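Local coordinates for protein cytochrome C2 (Rhodospirillum rubrum, PDB 3C2C) that carries a heme as a small c-type cytochrome and probably shuttles electrons between membrane complexes in photosynthetic electron transport, at residues Thr39-Asp44 and Glu54-Gly59. Sequence-based numbering, arbitrary orientation.
Sequences TAAHKD and EMKAKG. With HEM (protoporphyrin IX containing Fe), chain B.
Lys56 reaches from helix 50-57 along the 39-44 loop, its methylene chain passing in front of the carbonyl oxygen of Ala40, while the Thr39 side chain runs at a slant to it and touches with its CG2 methyl. Lys56 CG stands anti to the backbone N (chi1 165°), which sends the chain out along the loop and sets Lys56 CD 3.2 Å from Ala40 O. The methyl is pressed tightly on the same carbon, Thr39 CG2 to Lys56 CD being 3.3 Å. No direct hydrogen bond joins the two segments. Instead the ammonium group donates to a water, Lys56 NZ to water O 2.7 Å, and that water donates to Ala41 O and Asp44 OD2. On the side of the helix facing helix 74-82, Ala40 CB packs against Met55 CB at 3.7 Å, and the Met55 side chain continues to Phe77 and Val78. Ala40 is also tied by a backbone hydrogen bond to Leu60, just beyond Gly59, whose positive phi closes the helix in a Schellman motif. Held against the helix and Leu60, the loop turns the amide of Ala41 to a heme propionate, N donating to heme O1A at 2.9 Å, on the propionate side of the cytochrome c heme pocket.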
loop_
_atom_site.group_PDB
_atom_site.type_symbol
_atom_site.label_atom_id
_atom_site.label_comp_id
_atom_site.label_asym_id
_atom_site.label_seq_id
_atom_site.Cartn_x
_atom_site.Cartn_y
_atom_site.Cartn_z
ATOM N N THR A 39 0.025 7.344 7.399
ATOM C CA THR A 39 -0.537 8.131 6.353
ATOM C C THR A 39 -0.396 7.654 4.945
ATOM O O THR A 39 0.486 6.907 4.580
ATOM C CB THR A 39 0.093 9.558 6.439
ATOM O OG1 THR A 39 0.155 10.147 7.748
ATOM C CG2 THR A 39 1.148 9.943 5.504
ATOM N N ALA A 40 -1.285 8.059 4.014
ATOM C CA ALA A 40 -1.141 7.832 2.544
ATOM C C ALA A 40 0.093 8.698 2.287
ATOM O O ALA A 40 0.311 9.677 3.095
ATOM C CB ALA A 40 -2.248 8.566 1.884
ATOM N N ALA A 41 0.729 8.462 1.230
ATOM C CA ALA A 41 1.922 9.287 0.843
ATOM C C ALA A 41 2.989 9.350 2.000
ATOM O O ALA A 41 3.412 10.458 2.405
ATOM C CB ALA A 41 1.433 10.596 0.310
ATOM N N HIS A 42 3.262 8.178 2.636
ATOM C CA HIS A 42 3.965 8.232 3.910
ATOM C C HIS A 42 5.479 8.439 3.738
ATOM O O HIS A 42 6.084 8.824 4.776
ATOM C CB HIS A 42 3.644 6.990 4.716
ATOM C CG HIS A 42 4.394 5.798 4.154
ATOM N ND1 HIS A 42 4.080 5.314 2.817
ATOM C CD2 HIS A 42 5.410 5.006 4.552
ATOM C CE1 HIS A 42 4.921 4.203 2.647
ATOM N NE2 HIS A 42 5.718 4.038 3.711
ATOM N N LYS A 43 6.049 8.223 2.574
ATOM C CA LYS A 43 7.549 8.356 2.472
ATOM C C LYS A 43 7.821 9.741 1.915
ATOM O O LYS A 43 7.664 10.047 0.731
ATOM C CB LYS A 43 8.184 7.224 1.556
ATOM C CG LYS A 43 8.444 5.868 2.190
ATOM C CD LYS A 43 8.926 5.954 3.662
ATOM C CE LYS A 43 9.558 4.678 4.163
ATOM N NZ LYS A 43 8.692 3.511 4.355
ATOM N N ASP A 44 8.565 10.621 2.610
ATOM C CA ASP A 44 8.890 12.037 2.245
ATOM C C ASP A 44 9.846 12.130 0.992
ATOM O O ASP A 44 10.023 13.266 0.565
ATOM C CB ASP A 44 9.431 12.892 3.363
ATOM C CG ASP A 44 8.570 13.087 4.551
ATOM O OD1 ASP A 44 8.573 13.446 5.699
ATOM O OD2 ASP A 44 7.425 13.085 4.068
ATOM N N GLU A 54 -3.545 14.005 -1.553
ATOM C CA GLU A 54 -4.968 14.370 -1.389
ATOM C C GLU A 54 -5.528 13.248 -0.545
ATOM O O GLU A 54 -5.974 13.842 0.437
ATOM C CB GLU A 54 -5.691 14.166 -2.795
ATOM C CG GLU A 54 -5.375 15.340 -3.689
ATOM C CD GLU A 54 -5.992 15.331 -5.081
ATOM O OE1 GLU A 54 -6.063 14.352 -5.832
ATOM O OE2 GLU A 54 -6.547 16.397 -5.543
ATOM N N MET A 55 -5.309 11.911 -0.467
ATOM C CA MET A 55 -5.796 11.056 0.527
ATOM C C MET A 55 -5.153 11.576 1.831
ATOM O O MET A 55 -5.779 11.463 2.968
ATOM C CB MET A 55 -5.491 9.528 0.277
ATOM C CG MET A 55 -6.163 9.345 -1.142
ATOM S SD MET A 55 -6.144 7.518 -1.322
ATOM C CE MET A 55 -4.452 7.197 -1.128
ATOM N N LYS A 56 -3.925 11.994 1.718
ATOM C CA LYS A 56 -3.108 12.242 2.974
ATOM C C LYS A 56 -3.734 13.548 3.646
ATOM O O LYS A 56 -3.983 13.568 4.814
ATOM C CB LYS A 56 -1.651 12.397 2.771
ATOM C CG LYS A 56 -0.995 13.009 4.022
ATOM C CD LYS A 56 0.547 12.738 3.891
ATOM C CE LYS A 56 1.232 14.034 3.621
ATOM N NZ LYS A 56 2.747 13.796 4.016
ATOM N N ALA A 57 -3.962 14.525 2.856
ATOM C CA ALA A 57 -4.773 15.709 3.378
ATOM C C ALA A 57 -6.077 15.456 4.061
ATOM O O ALA A 57 -6.570 16.102 4.999
ATOM C CB ALA A 57 -5.063 16.587 2.131
ATOM N N LYS A 58 -6.932 14.469 3.624
ATOM C CA LYS A 58 -8.119 13.970 4.109
ATOM C C LYS A 58 -7.914 13.279 5.466
ATOM O O LYS A 58 -8.952 12.975 6.072
ATOM C CB LYS A 58 -9.004 13.196 3.147
ATOM C CG LYS A 58 -10.020 13.881 2.399
ATOM C CD LYS A 58 -10.377 13.025 1.144
ATOM C CE LYS A 58 -11.902 13.214 0.761
ATOM N NZ LYS A 58 -12.465 11.901 0.133
ATOM N N GLY A 59 -6.709 12.849 5.757
ATOM C CA GLY A 59 -6.278 12.095 7.016
ATOM C C GLY A 59 -6.441 10.583 6.699
ATOM O O GLY A 59 -6.482 9.904 7.818
HETATM C CHA HEM B . 2.391 2.471 -3.671
HETATM C CHB HEM B . 1.556 -1.803 -1.372
HETATM C CHC HEM B . 2.870 -4.163 -5.480
HETATM C CHD HEM B . 4.112 -0.004 -7.558
HETATM C C1A HEM B . 1.989 1.453 -2.783
HETATM C C2A HEM B . 1.375 1.720 -1.498
HETATM C C3A HEM B . 1.261 0.579 -0.832
HETATM C C4A HEM B . 1.573 -0.514 -1.761
HETATM C CMA HEM B . 0.558 0.384 0.583
HETATM C CAA HEM B . 1.095 3.196 -0.952
HETATM C CBA HEM B . 2.106 3.758 0.113
HETATM C CGA HEM B . 1.851 5.170 0.502
HETATM O O1A HEM B . 0.656 5.694 0.366
HETATM O O2A HEM B . 2.778 5.702 1.133
HETATM C C1B HEM B . 2.025 -2.785 -2.310
HETATM C C2B HEM B . 1.873 -4.180 -2.062
HETATM C C3B HEM B . 2.210 -4.761 -3.235
HETATM C C4B HEM B . 2.425 -3.823 -4.250
HETATM C CMB HEM B . 1.617 -4.813 -0.646
HETATM C CAB HEM B . 2.097 -6.326 -3.591
HETATM C CBB HEM B . 1.010 -7.095 -3.006
HETATM C C1C HEM B . 3.267 -3.237 -6.349
HETATM C C2C HEM B . 3.941 -3.551 -7.718
HETATM C C3C HEM B . 4.116 -2.384 -8.317
HETATM C C4C HEM B . 3.966 -1.341 -7.292
HETATM C CMC HEM B . 3.818 -4.979 -8.234
HETATM C CAC HEM B . 4.672 -2.096 -9.736
HETATM C CBC HEM B . 4.349 -2.798 -10.862
HETATM C C1D HEM B . 3.705 1.014 -6.721
HETATM C C2D HEM B . 3.787 2.408 -6.998
HETATM C C3D HEM B . 3.331 3.086 -5.928
HETATM C C4D HEM B . 2.845 2.165 -4.972
HETATM C CMD HEM B . 4.405 2.882 -8.372
HETATM C CAD HEM B . 3.157 4.639 -5.799
HETATM C CBD HEM B . 1.928 4.974 -6.636
HETATM C CGD HEM B . 1.786 6.413 -7.080
HETATM O O1D HEM B . 2.280 7.347 -6.393
HETATM O O2D HEM B . 1.006 6.636 -8.107
HETATM N NA HEM B . 2.095 0.116 -2.871
HETATM N NB HEM B . 2.263 -2.582 -3.698
HETATM N NC HEM B . 3.313 -1.889 -6.196
HETATM N ND HEM B . 3.079 0.829 -5.476
HETATM FE FE HEM B . 2.716 -0.865 -4.561
HETATM O O HOH W 1 4.783 12.012 4.210
#